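Local coordinates for protein endoglucanase (Komagataeibacter sucrofermentans, PDB 6VC5) that probably hydrolyses internal beta-1,4-glucosidic linkages in cellulose and related beta-glucans, as an endoglucanase of glycosyl hydrolase family 8, at residues E290-L294 with T306-Y310; S220-I224 with P273-V279; K129-Y134 with L204-F209; T135-P139 with T151-Y157; G47-E53 with R106-Y112. All coordinates share one frame; numbering follows the deposited sequence.

Contact 1. Residues E290-L294 with T306-Y310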
# COMPACT_ATOMS: atom_id res chain seq x y z
N GLU A 290 6.48 -17.68 13.04
CA GLU A 290 5.13 -17.65 12.47
C GLU A 290 4.37 -16.31 12.69
O GLU A 290 4.51 -15.68 13.71
CB GLU A 290 4.36 -18.85 12.93
CG GLU A 290 3.20 -18.63 13.85
CD GLU A 290 1.97 -19.17 13.24
OE1 GLU A 290 0.91 -18.54 13.38
OE2 GLU A 290 2.08 -20.25 12.61
N LEU A 291 3.52 -15.94 11.75
CA LEU A 291 2.90 -14.64 11.80
C LEU A 291 2.13 -14.34 13.07
O LEU A 291 1.45 -15.12 13.66
CB LEU A 291 2.02 -14.40 10.58
CG LEU A 291 2.69 -14.31 9.20
CD1 LEU A 291 1.65 -14.15 8.11
CD2 LEU A 291 3.73 -13.22 9.07
N PRO A 292 2.19 -13.06 13.44
CA PRO A 292 1.42 -12.57 14.58
C PRO A 292 -0.06 -12.72 14.25
O PRO A 292 -0.40 -12.84 13.10
CB PRO A 292 1.76 -11.08 14.64
CG PRO A 292 3.01 -10.90 13.86
CD PRO A 292 3.17 -12.08 12.95
N THR A 293 -0.90 -12.81 15.26
CA THR A 293 -2.33 -12.91 15.05
C THR A 293 -3.08 -11.65 15.46
O THR A 293 -2.67 -10.93 16.31
CB THR A 293 -2.93 -14.11 15.76
OG1 THR A 293 -2.50 -14.10 17.12
CG2 THR A 293 -2.47 -15.41 15.09
N LEU A 294 -4.20 -11.41 14.81
CA LEU A 294 -4.87 -10.13 14.98
C LEU A 294 -5.53 -9.95 16.33
O LEU A 294 -5.83 -8.80 16.71
CB LEU A 294 -5.90 -9.92 13.87
CG LEU A 294 -5.38 -9.05 12.73
CD1 LEU A 294 -4.25 -9.75 11.98
CD2 LEU A 294 -6.53 -8.72 11.80
N THR A 306 -0.45 -6.62 9.29
CA THR A 306 -0.37 -8.05 9.53
C THR A 306 -1.25 -8.82 8.55
O THR A 306 -0.82 -9.82 7.98
CB THR A 306 -0.77 -8.33 10.98
OG1 THR A 306 0.13 -7.64 11.86
CG2 THR A 306 -0.70 -9.84 11.30
N MET A 307 -2.48 -8.34 8.31
CA MET A 307 -3.34 -8.99 7.32
C MET A 307 -2.70 -9.00 5.94
O MET A 307 -2.77 -10.02 5.23
CB MET A 307 -4.70 -8.30 7.25
CG MET A 307 -5.68 -8.64 8.34
SD MET A 307 -6.39 -10.31 8.32
CE MET A 307 -6.02 -11.01 6.70
N LEU A 308 -2.09 -7.88 5.53
CA LEU A 308 -1.39 -7.84 4.24
C LEU A 308 -0.31 -8.92 4.17
O LEU A 308 -0.12 -9.56 3.13
CB LEU A 308 -0.76 -6.46 4.08
CG LEU A 308 -1.46 -5.23 3.53
CD1 LEU A 308 -1.96 -5.34 2.09
CD2 LEU A 308 -2.59 -4.78 4.48
N ALA A 309 0.39 -9.15 5.29
CA ALA A 309 1.40 -10.21 5.32
C ALA A 309 0.80 -11.60 5.15
O ALA A 309 1.40 -12.46 4.49
CB ALA A 309 2.21 -10.12 6.60
N TYR A 310 -0.36 -11.87 5.78
CA TYR A 310 -1.06 -13.14 5.58
C TYR A 310 -1.41 -13.35 4.11
O TYR A 310 -1.26 -14.45 3.58
CB TYR A 310 -2.35 -13.18 6.41
CG TYR A 310 -2.16 -13.66 7.83
CD1 TYR A 310 -2.19 -15.02 8.14
CD2 TYR A 310 -1.95 -12.76 8.86
CE1 TYR A 310 -2.01 -15.46 9.44
CE2 TYR A 310 -1.77 -13.19 10.16
CZ TYR A 310 -1.80 -14.54 10.44
OH TYR A 310 -1.61 -14.95 11.75
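L291 lies over a face of the Y310 ring where the loop 290-294 runs past helix 300-313. The leucine starts near the phenol end of the ring, L291 CB lying 3.8 Å from Y310 CZ. A chi1 of -65° puts CG opposite the carbonyl carbon and sends CD1 over the middle of the tyrosine face in a CH-pi contact, 3.8 Å from the ring centroid and 7° off its normal; L291 CD2 reaches the next residue back, 4.2 Å from A309 CB. The tyrosine in turn reaches the loop backbone: Y310 OH donates to P292 O at 2.8 Å, arriving from above the carbonyl plane, and T293 CG2 packs beside the same hydroxyl. Further along, L294 slides past T306, its CD1 against CG2, and sets CD2 3.6 Å from M307 CG; I10 and F11 of helix 4-15 also touch this leucine. The chemistry is that of an apolar joint with one polar fastening, in which the buried phenol donates a hydrogen bond to a main-chain oxygen.

Contact 2. Residues S220-I224 with P273-V279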
# COMPACT_ATOMS: atom_id res chain seq x y z
N SER A 220 9.89 4.35 7.87
CA SER A 220 8.92 4.12 8.92
C SER A 220 7.61 3.53 8.40
O SER A 220 7.62 2.57 7.70
CB SER A 220 8.71 5.37 9.80
OG SER A 220 7.92 6.36 9.24
N TYR A 221 6.50 4.15 8.77
CA TYR A 221 5.22 3.52 8.64
C TYR A 221 4.71 3.38 7.21
O TYR A 221 3.86 2.58 6.96
CB TYR A 221 4.21 4.26 9.52
CG TYR A 221 4.60 4.19 10.96
CD1 TYR A 221 4.25 3.12 11.72
CD2 TYR A 221 5.37 5.17 11.54
CE1 TYR A 221 4.61 3.03 13.03
CE2 TYR A 221 5.75 5.07 12.87
CZ TYR A 221 5.36 4.01 13.60
OH TYR A 221 5.66 3.83 14.92
N ASP A 222 5.26 4.16 6.29
CA ASP A 222 5.00 3.97 4.87
C ASP A 222 5.97 2.97 4.23
O ASP A 222 5.57 1.99 3.63
CB ASP A 222 5.16 5.30 4.11
CG ASP A 222 4.10 6.35 4.44
OD1 ASP A 222 4.22 7.01 5.49
OD2 ASP A 222 3.19 6.57 3.64
N ALA A 223 7.25 3.22 4.43
CA ALA A 223 8.30 2.49 3.74
C ALA A 223 8.34 1.01 4.09
O ALA A 223 8.84 0.24 3.33
CB ALA A 223 9.66 3.15 3.93
N ILE A 224 7.76 0.65 5.21
CA ILE A 224 7.84 -0.73 5.65
C ILE A 224 6.96 -1.55 4.74
O ILE A 224 7.27 -2.71 4.54
CB ILE A 224 7.27 -0.86 7.09
CG1 ILE A 224 7.38 -2.29 7.64
CG2 ILE A 224 5.80 -0.46 7.11
CD1 ILE A 224 8.80 -2.72 7.84
N PRO A 273 5.20 -1.90 15.97
CA PRO A 273 4.09 -2.83 16.25
C PRO A 273 4.33 -4.17 15.59
O PRO A 273 5.23 -4.32 14.75
CB PRO A 273 2.90 -2.11 15.61
CG PRO A 273 3.51 -1.40 14.44
CD PRO A 273 4.84 -0.90 14.95
N PRO A 274 3.52 -5.18 15.94
CA PRO A 274 3.71 -6.53 15.37
C PRO A 274 3.61 -6.60 13.86
O PRO A 274 4.18 -7.52 13.27
CB PRO A 274 2.59 -7.35 16.02
CG PRO A 274 2.27 -6.63 17.28
CD PRO A 274 2.55 -5.18 17.05
N GLY A 275 2.90 -5.68 13.21
CA GLY A 275 2.88 -5.71 11.75
C GLY A 275 4.25 -5.60 11.12
O GLY A 275 4.50 -6.17 10.05
N TYR A 276 5.18 -4.85 11.75
CA TYR A 276 6.53 -4.82 11.18
C TYR A 276 7.19 -6.18 11.29
O TYR A 276 7.97 -6.58 10.41
CB TYR A 276 7.43 -3.85 11.93
CG TYR A 276 7.31 -2.39 11.60
CD1 TYR A 276 6.07 -1.79 11.38
CD2 TYR A 276 8.44 -1.59 11.58
CE1 TYR A 276 5.99 -0.41 11.13
CE2 TYR A 276 8.36 -0.21 11.34
CZ TYR A 276 7.13 0.37 11.12
OH TYR A 276 7.04 1.72 10.88
N LEU A 277 6.97 -6.88 12.40
CA LEU A 277 7.52 -8.22 12.55
C LEU A 277 6.96 -9.15 11.48
O LEU A 277 7.69 -10.01 10.96
CB LEU A 277 7.22 -8.74 13.95
CG LEU A 277 7.65 -10.16 14.31
CD1 LEU A 277 9.14 -10.30 14.22
CD2 LEU A 277 7.16 -10.49 15.70
N ALA A 278 5.68 -8.98 11.14
CA ALA A 278 5.11 -9.76 10.04
C ALA A 278 5.86 -9.52 8.74
O ALA A 278 6.21 -10.47 8.03
CB ALA A 278 3.63 -9.42 9.89
N VAL A 279 6.13 -8.25 8.41
CA VAL A 279 6.90 -7.93 7.20
C VAL A 279 8.31 -8.52 7.27
O VAL A 279 8.79 -9.11 6.31
CB VAL A 279 6.93 -6.41 6.99
CG1 VAL A 279 7.83 -6.07 5.81
CG2 VAL A 279 5.51 -5.88 6.73
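Y276 carries this contact, and its first interactions are aromatic. Its edge points at the face of Y221 in an offset edge-to-face pair, centroids 5.6 Å apart and planes at 64°, with Y276 OH poised above the Y221 face, 3.2 Å from Y221 CD1 and nearer the rim than the centre. A second kind is CH-pi. I224 CG1 lies anti to the backbone N (chi1 -178°), which carries it over the centre of the Y276 ring, 3.9 Å from the centroid. Plain apolar contacts extend the patch: I224 CD1 sits 3.9 Å from Y276 CD2 and 4.0 Å from V279 CG1, one turn further along the helix. Polar bonding between the segments is lacking. Although Y276 OH comes within 3.3 Å of both S220 O and Y221 N, the angles are poor, and its hydrogen-bond partner is G258 O. The contact thus ties the turn between strand 218-219 and helix 225-232 to the first turns of helix 274-282, within the helical barrel expected of this family. Helix 300-313 adds Y301, which binds Y221 O and meets the Y221 ring, while V279 also touches P227 and L228 of helix 225-232.

Contact 3. Residues K129-Y134 with L204-F209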
# COMPACT_ATOMS: atom_id res chain seq x y z
N LYS A 129 3.87 10.15 -14.81
CA LYS A 129 4.55 11.32 -15.34
C LYS A 129 5.93 10.90 -15.82
O LYS A 129 6.58 10.06 -15.20
CB LYS A 129 4.67 12.39 -14.24
CG LYS A 129 5.51 13.60 -14.62
CD LYS A 129 4.67 14.70 -15.23
CE LYS A 129 5.55 15.81 -15.78
NZ LYS A 129 5.79 16.86 -14.76
N SER A 130 6.37 11.48 -16.94
CA SER A 130 7.74 11.28 -17.40
C SER A 130 8.68 12.16 -16.58
O SER A 130 8.48 13.38 -16.50
CB SER A 130 7.86 11.63 -18.88
OG SER A 130 7.00 10.81 -19.66
N VAL A 131 9.67 11.53 -15.95
CA VAL A 131 10.65 12.20 -15.09
C VAL A 131 12.02 11.65 -15.46
O VAL A 131 12.30 10.48 -15.22
CB VAL A 131 10.37 11.97 -13.60
CG1 VAL A 131 11.53 12.48 -12.75
CG2 VAL A 131 9.06 12.63 -13.21
N GLY A 132 12.88 12.49 -16.03
CA GLY A 132 14.16 12.01 -16.50
C GLY A 132 13.98 10.82 -17.42
O GLY A 132 13.17 10.85 -18.35
N PRO A 133 14.69 9.72 -17.16
CA PRO A 133 14.54 8.52 -17.98
C PRO A 133 13.42 7.58 -17.54
O PRO A 133 13.34 6.47 -18.06
CB PRO A 133 15.89 7.83 -17.79
CG PRO A 133 16.23 8.15 -16.34
CD PRO A 133 15.68 9.54 -16.08
N TYR A 134 12.55 8.01 -16.62
CA TYR A 134 11.55 7.15 -16.01
C TYR A 134 10.14 7.59 -16.36
O TYR A 134 9.89 8.74 -16.72
CB TYR A 134 11.65 7.21 -14.48
CG TYR A 134 13.02 7.02 -13.91
CD1 TYR A 134 13.69 5.81 -14.04
CD2 TYR A 134 13.65 8.05 -13.22
CE1 TYR A 134 14.95 5.64 -13.50
CE2 TYR A 134 14.92 7.89 -12.69
CZ TYR A 134 15.56 6.68 -12.83
OH TYR A 134 16.82 6.51 -12.29
N LEU A 204 13.52 17.54 -11.05
CA LEU A 204 13.10 17.44 -12.45
C LEU A 204 14.11 18.05 -13.41
O LEU A 204 14.06 17.75 -14.61
CB LEU A 204 11.75 18.10 -12.64
CG LEU A 204 10.59 17.52 -11.81
CD1 LEU A 204 9.29 18.15 -12.27
CD2 LEU A 204 10.54 16.00 -11.92
N HIS A 205 15.00 18.91 -12.92
CA HIS A 205 15.99 19.55 -13.77
C HIS A 205 17.33 18.82 -13.81
O HIS A 205 18.14 19.11 -14.70
CB HIS A 205 16.24 20.99 -13.30
CG HIS A 205 15.00 21.81 -13.21
ND1 HIS A 205 14.14 21.97 -14.28
CD2 HIS A 205 14.45 22.50 -12.18
CE1 HIS A 205 13.12 22.74 -13.91
NE2 HIS A 205 13.29 23.07 -12.64
N THR A 206 17.61 17.93 -12.86
CA THR A 206 18.90 17.22 -12.82
C THR A 206 18.77 15.71 -12.71
O THR A 206 19.77 15.01 -12.95
CB THR A 206 19.74 17.68 -11.62
OG1 THR A 206 19.08 17.28 -10.41
CG2 THR A 206 19.94 19.21 -11.62
N ASN A 207 17.62 15.19 -12.30
CA ASN A 207 17.42 13.77 -11.98
C ASN A 207 18.10 13.32 -10.70
O ASN A 207 18.22 12.11 -10.46
CB ASN A 207 17.77 12.82 -13.14
CG ASN A 207 16.99 11.53 -13.09
OD1 ASN A 207 15.76 11.53 -12.97
ND2 ASN A 207 17.70 10.41 -13.16
N ALA A 208 18.58 14.25 -9.87
CA ALA A 208 19.17 13.87 -8.59
C ALA A 208 18.09 13.42 -7.61
O ALA A 208 17.00 14.00 -7.55
CB ALA A 208 19.92 15.05 -7.99
N PHE A 209 18.42 12.38 -6.83
CA PHE A 209 17.52 11.77 -5.85
C PHE A 209 17.85 12.27 -4.45
O PHE A 209 19.03 12.38 -4.08
CB PHE A 209 17.70 10.25 -5.83
CG PHE A 209 17.04 9.50 -6.95
CD1 PHE A 209 17.07 9.95 -8.27
CD2 PHE A 209 16.41 8.30 -6.68
CE1 PHE A 209 16.47 9.21 -9.30
CE2 PHE A 209 15.81 7.56 -7.70
CZ PHE A 209 15.84 8.02 -9.01
O HOH W 1 12.29 15.43 -15.70
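The tip of the beta hairpin of strands 128-131 and 134-137 meets the 204-209 connection, V131 packing on L204 while P133 and Y134 gather round N207. A type II' turn from V131 to Y134 closes the hairpin, bonded both ways between their backbones, and P133 CG sits over the centre of the Y134 face. V131 CG1 lies 3.7 Å from L204 CD2, the side chains roughly perpendicular. N207, its CG anti to the backbone N (chi1 -153°), brings its amide to the turn: ND2 is 3.7 Å from P133 CD, and OD1 is 3.7 Å from Y134 CE2, amide and ring 35° from parallel. Y134 CE2 also approaches the edge of F209, 3.8 Å from its CZ. A water accepts from G132 N and donates to L204 O. Were Y134 cut back to alanine, F209 CZ and the N207 amide would probably lose a neighbour and P133 CG the ring beneath it. With glycine at its first corner, the arrangement is that of a two-residue, type II' beta hairpin.

Contact 4. Residues T135-P139 with T151-Y157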
# COMPACT_ATOMS: atom_id res chain seq x y z
N THR A 135 9.21 6.65 -16.20
CA THR A 135 7.80 6.96 -16.01
C THR A 135 7.49 6.62 -14.57
O THR A 135 7.70 5.48 -14.14
CB THR A 135 6.93 6.11 -16.94
OG1 THR A 135 7.26 6.41 -18.30
CG2 THR A 135 5.47 6.41 -16.69
N VAL A 136 7.04 7.62 -13.80
CA VAL A 136 6.86 7.46 -12.36
C VAL A 136 5.37 7.42 -12.03
O VAL A 136 4.52 7.90 -12.79
CB VAL A 136 7.57 8.55 -11.51
CG1 VAL A 136 9.04 8.64 -11.88
CG2 VAL A 136 6.87 9.88 -11.68
N LEU A 137 5.08 6.84 -10.87
CA LEU A 137 3.74 6.79 -10.30
C LEU A 137 3.61 7.86 -9.22
O LEU A 137 4.27 7.78 -8.18
CB LEU A 137 3.51 5.41 -9.70
CG LEU A 137 2.09 5.10 -9.25
CD1 LEU A 137 1.19 4.91 -10.47
CD2 LEU A 137 2.10 3.84 -8.38
N LEU A 138 2.75 8.87 -9.47
CA LEU A 138 2.54 9.95 -8.51
C LEU A 138 1.68 9.48 -7.33
O LEU A 138 0.77 8.67 -7.52
CB LEU A 138 1.83 11.12 -9.19
CG LEU A 138 2.53 11.70 -10.41
CD1 LEU A 138 1.65 12.75 -11.09
CD2 LEU A 138 3.85 12.31 -9.95
N PRO A 139 1.95 9.98 -6.12
CA PRO A 139 1.15 9.55 -4.95
C PRO A 139 -0.23 10.17 -4.88
O PRO A 139 -1.05 9.70 -4.09
CB PRO A 139 1.99 10.02 -3.74
CG PRO A 139 3.25 10.58 -4.29
CD PRO A 139 3.10 10.82 -5.74
N THR A 151 7.65 14.42 -5.78
CA THR A 151 7.70 13.60 -4.57
C THR A 151 7.03 12.27 -4.85
O THR A 151 5.90 12.23 -5.33
CB THR A 151 6.98 14.30 -3.42
OG1 THR A 151 7.61 15.57 -3.16
CG2 THR A 151 6.99 13.42 -2.15
N LEU A 152 7.72 11.18 -4.54
CA LEU A 152 7.15 9.85 -4.70
C LEU A 152 7.07 9.16 -3.35
O LEU A 152 7.91 9.37 -2.48
CB LEU A 152 8.01 8.99 -5.66
CG LEU A 152 8.31 9.56 -7.04
CD1 LEU A 152 9.18 8.58 -7.83
CD2 LEU A 152 7.02 9.86 -7.78
N ASN A 153 6.04 8.35 -3.18
CA ASN A 153 5.97 7.44 -2.05
C ASN A 153 6.17 6.04 -2.62
O ASN A 153 5.31 5.52 -3.33
CB ASN A 153 4.62 7.58 -1.35
CG ASN A 153 4.59 6.88 -0.03
OD1 ASN A 153 5.04 5.74 0.08
ND2 ASN A 153 4.10 7.56 1.01
N LEU A 154 7.33 5.44 -2.33
CA LEU A 154 7.65 4.15 -2.94
C LEU A 154 6.71 3.05 -2.47
O LEU A 154 6.46 2.08 -3.19
CB LEU A 154 9.12 3.79 -2.67
CG LEU A 154 10.13 4.79 -3.27
CD1 LEU A 154 11.55 4.41 -2.87
CD2 LEU A 154 9.98 4.86 -4.78
N SER A 155 6.15 3.18 -1.26
CA SER A 155 5.18 2.21 -0.77
C SER A 155 3.85 2.29 -1.50
O SER A 155 3.00 1.42 -1.28
CB SER A 155 4.93 2.40 0.73
OG SER A 155 4.08 3.50 1.00
N TYR A 156 3.63 3.30 -2.34
CA TYR A 156 2.40 3.32 -3.13
C TYR A 156 2.53 2.48 -4.39
O TYR A 156 1.53 2.30 -5.10
CB TYR A 156 1.97 4.75 -3.50
CG TYR A 156 1.44 5.60 -2.35
CD1 TYR A 156 1.65 5.25 -1.02
CD2 TYR A 156 0.74 6.77 -2.61
CE1 TYR A 156 1.18 6.05 0.03
CE2 TYR A 156 0.27 7.57 -1.58
CZ TYR A 156 0.49 7.22 -0.27
OH TYR A 156 0.01 8.02 0.74
N TYR A 157 3.73 1.96 -4.69
CA TYR A 157 3.91 0.98 -5.76
C TYR A 157 3.41 -0.36 -5.22
O TYR A 157 4.17 -1.23 -4.77
CB TYR A 157 5.37 0.89 -6.17
CG TYR A 157 5.83 1.98 -7.11
CD1 TYR A 157 5.93 1.75 -8.47
CD2 TYR A 157 6.17 3.24 -6.63
CE1 TYR A 157 6.37 2.74 -9.34
CE2 TYR A 157 6.61 4.24 -7.48
CZ TYR A 157 6.71 3.98 -8.84
OH TYR A 157 7.15 4.98 -9.68
O HOH W 2 7.83 3.92 -12.10
O HOH W 3 4.47 7.42 -5.51
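P139 fills a hollow shaped by T151, N153 and Y156, just where the strand 134-137 of a beta hairpin gives way to loop and faces strand 149-152 with its following 3-10 turn. The proline ring is the main bump. Its CD and CG press on the backbone of the opposing strand, P139 CD 3.2 Å from T151 O, an oxygen buried here with no polar partner in the model. On another flank, P139 CB packs 3.7 Å from Y156 CD2, while P139 O sits at the edge of that ring and N153 CB lies over its face. L137 makes the next fit: CG anti to the backbone N (chi1 -171°) stretches the side chain along the Y157 ring, CB 3.6 Å from Y157 CZ and CD2 above the ring centre. L152 fills the remaining notch: the L152 and V136 side chains cross at about a right angle, both L152 methyls against V136, and L152 CD2 reaches 3.5 Å from L137 O. A water bridges the backbones, donating to L137 O and accepting from N153 N. N153 OD1 meanwhile accepts from S155 OG at 2.6 Å within the turn. The Y157 hydroxyl is doubly used: Y157 OH accepts from L137 N at 3.0 Å, N-H...O angle 160°, and donates a hydrogen bond to a second water, which donates to T135 O, 2.6 Å from that water.

Contact 5. Residues G47-E53 with R106-Y112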
# COMPACT_ATOMS: atom_id res chain seq x y z
N GLY A 47 -13.15 -14.58 1.08
CA GLY A 47 -14.38 -15.12 0.52
C GLY A 47 -15.65 -14.63 1.17
O GLY A 47 -16.66 -15.33 1.15
N ASP A 48 -15.64 -13.42 1.75
CA ASP A 48 -16.80 -12.87 2.45
C ASP A 48 -17.49 -11.88 1.51
O ASP A 48 -17.26 -10.66 1.55
CB ASP A 48 -16.34 -12.21 3.75
CG ASP A 48 -17.48 -11.70 4.62
OD1 ASP A 48 -18.65 -11.73 4.18
OD2 ASP A 48 -17.21 -11.28 5.76
N GLN A 49 -18.36 -12.41 0.64
CA GLN A 49 -18.96 -11.57 -0.38
C GLN A 49 -19.95 -10.56 0.20
O GLN A 49 -20.06 -9.44 -0.31
CB GLN A 49 -19.63 -12.42 -1.47
CG GLN A 49 -20.00 -11.57 -2.68
CD GLN A 49 -20.40 -12.39 -3.88
OE1 GLN A 49 -20.61 -13.60 -3.79
NE2 GLN A 49 -20.53 -11.72 -5.03
N ALA A 50 -20.70 -10.94 1.24
CA ALA A 50 -21.65 -10.01 1.83
C ALA A 50 -20.93 -8.77 2.35
O ALA A 50 -21.43 -7.64 2.20
CB ALA A 50 -22.42 -10.69 2.96
N ALA A 51 -19.76 -8.95 2.95
CA ALA A 51 -18.99 -7.79 3.40
C ALA A 51 -18.42 -7.02 2.23
O ALA A 51 -18.52 -5.78 2.18
CB ALA A 51 -17.88 -8.23 4.36
N PHE A 52 -17.80 -7.72 1.26
CA PHE A 52 -17.19 -7.05 0.12
C PHE A 52 -18.20 -6.13 -0.56
O PHE A 52 -17.89 -4.96 -0.84
CB PHE A 52 -16.68 -8.08 -0.90
CG PHE A 52 -16.03 -7.44 -2.10
CD1 PHE A 52 -14.65 -7.24 -2.12
CD2 PHE A 52 -16.78 -6.97 -3.17
CE1 PHE A 52 -14.03 -6.63 -3.19
CE2 PHE A 52 -16.17 -6.33 -4.24
CZ PHE A 52 -14.80 -6.16 -4.25
N GLU A 53 -19.41 -6.65 -0.80
CA GLU A 53 -20.42 -5.92 -1.57
C GLU A 53 -20.73 -4.57 -0.94
O GLU A 53 -20.77 -3.55 -1.64
CB GLU A 53 -21.69 -6.78 -1.67
CG GLU A 53 -22.56 -6.51 -2.90
CD GLU A 53 -23.20 -7.78 -3.46
OE1 GLU A 53 -23.84 -7.72 -4.54
OE2 GLU A 53 -23.06 -8.85 -2.83
N ARG A 106 -13.09 -14.27 -8.66
CA ARG A 106 -13.53 -15.37 -7.80
C ARG A 106 -15.05 -15.55 -7.82
O ARG A 106 -15.54 -16.68 -7.68
CB ARG A 106 -13.02 -15.15 -6.38
CG ARG A 106 -14.07 -14.74 -5.40
CD ARG A 106 -14.18 -15.78 -4.31
NE ARG A 106 -13.14 -15.56 -3.33
CZ ARG A 106 -12.72 -16.45 -2.45
NH1 ARG A 106 -11.74 -16.11 -1.61
NH2 ARG A 106 -13.26 -17.65 -2.38
N TRP A 107 -15.81 -14.47 -8.00
CA TRP A 107 -17.27 -14.55 -8.00
C TRP A 107 -17.87 -14.41 -9.39
O TRP A 107 -19.10 -14.35 -9.53
CB TRP A 107 -17.88 -13.55 -7.01
CG TRP A 107 -17.50 -13.85 -5.56
CD1 TRP A 107 -17.63 -15.05 -4.92
CD2 TRP A 107 -16.95 -12.94 -4.60
NE1 TRP A 107 -17.18 -14.94 -3.62
CE2 TRP A 107 -16.76 -13.65 -3.40
CE3 TRP A 107 -16.60 -11.58 -4.64
CZ2 TRP A 107 -16.23 -13.06 -2.25
CZ3 TRP A 107 -16.07 -11.00 -3.50
CH2 TRP A 107 -15.90 -11.74 -2.32
N LYS A 108 -17.03 -14.38 -10.43
CA LYS A 108 -17.49 -14.39 -11.83
C LYS A 108 -18.34 -13.16 -12.15
O LYS A 108 -19.37 -13.25 -12.81
CB LYS A 108 -18.22 -15.69 -12.19
CG LYS A 108 -17.44 -16.95 -11.85
CD LYS A 108 -18.28 -18.21 -12.05
CE LYS A 108 -19.28 -18.39 -10.92
NZ LYS A 108 -18.65 -18.14 -9.59
N ARG A 109 -17.89 -12.00 -11.67
CA ARG A 109 -18.65 -10.75 -11.75
C ARG A 109 -17.93 -9.82 -12.72
O ARG A 109 -16.98 -9.14 -12.35
CB ARG A 109 -18.75 -10.12 -10.36
CG ARG A 109 -19.78 -10.77 -9.46
CD ARG A 109 -21.19 -10.37 -9.86
NE ARG A 109 -21.45 -8.95 -9.63
CZ ARG A 109 -22.03 -8.47 -8.53
NH1 ARG A 109 -22.40 -9.30 -7.56
NH2 ARG A 109 -22.25 -7.16 -8.41
N ALA A 110 -18.42 -9.79 -13.96
CA ALA A 110 -17.78 -8.98 -14.99
C ALA A 110 -17.83 -7.50 -14.66
O ALA A 110 -16.95 -6.74 -15.08
CB ALA A 110 -18.42 -9.26 -16.36
N ASP A 111 -18.85 -7.07 -13.91
CA ASP A 111 -18.94 -5.66 -13.54
C ASP A 111 -17.80 -5.26 -12.61
O ASP A 111 -17.31 -4.13 -12.70
CB ASP A 111 -20.31 -5.37 -12.91
CG ASP A 111 -20.60 -6.24 -11.71
OD1 ASP A 111 -20.58 -7.49 -11.85
OD2 ASP A 111 -20.84 -5.68 -10.62
N TYR A 112 -17.37 -6.15 -11.71
CA TYR A 112 -16.25 -5.83 -10.84
C TYR A 112 -14.95 -5.72 -11.64
O TYR A 112 -14.11 -4.87 -11.35
CB TYR A 112 -16.11 -6.87 -9.73
CG TYR A 112 -17.18 -6.85 -8.64
CD1 TYR A 112 -17.97 -5.73 -8.42
CD2 TYR A 112 -17.38 -7.98 -7.83
CE1 TYR A 112 -18.94 -5.73 -7.41
CE2 TYR A 112 -18.34 -7.98 -6.83
CZ TYR A 112 -19.11 -6.85 -6.63
OH TYR A 112 -20.06 -6.86 -5.62
O HOH W 4 -17.15 -16.86 -1.31
O HOH W 5 -22.00 -12.22 -7.00
O HOH W 6 -21.17 -4.20 -4.61
O HOH W 7 -22.69 -5.11 -6.19
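An extended Q49 side chain, chi1 -168°, lies along the indole of W107, whose chi1 of -65° turns the ring toward it. Amide and indole planes are nearly parallel, with Q49 CB 3.5 Å from W107 CZ2 and Q49 OE1 3.5 Å from W107 CD1. R106 CG covers the opposite face. The indole edge then meets the face of F52 in an offset edge-to-face pair, planes at 63° and W107 CZ3 3.8 Å from F52 CG, and F52 CE2 touches Y112 CE2 at 3.8 Å, completing an aromatic cluster. Polar ends are joined largely through water: one accepts from W107 NE1 and donates to G47 O, another accepts from R109 NH2 and donates to E53 OE1. The E53 OE1 to R109 NH1 salt bridge is long, 3.7 Å, whereas R109 grips D111 side-on with NE and NH2. Replacing W107 by serine is likely to leave the Q49 amide without its flat support and open a gap beside F52. G47 ends helix 33-46 in a Schellman motif, and D48 caps helix 49-62, OD1 accepting from A51 N while OD2 forms a salt bridge with R12. F52 packs between helices 33-46 and 90-106, touching A44 and L100, so the contact ties two helix-to-helix turns, one leading into helix 49-62, the other into helix 110-126.

Contacts 1, 2 and 4 are buried, whereas contacts 3 and 5 lie further out and are partly open to solvent. Contacts 1 and 2 share neighbouring helices, touching where A309 packs on A278, and both rest on a tyrosine with an aliphatic group over its face. Contacts 3 and 4 use the two strands of one hairpin, joined by the bond from V136 N to K129 O, with contact 4 nested inside the loop that contact 3 closes. D222 and N153, probably hydrogen-bonded, link contact 2 to contact 4. Contact 5, its centre about 40 Å from that of contact 3, stands apart among helices, and is the one with a salt bridge across it, though a long one.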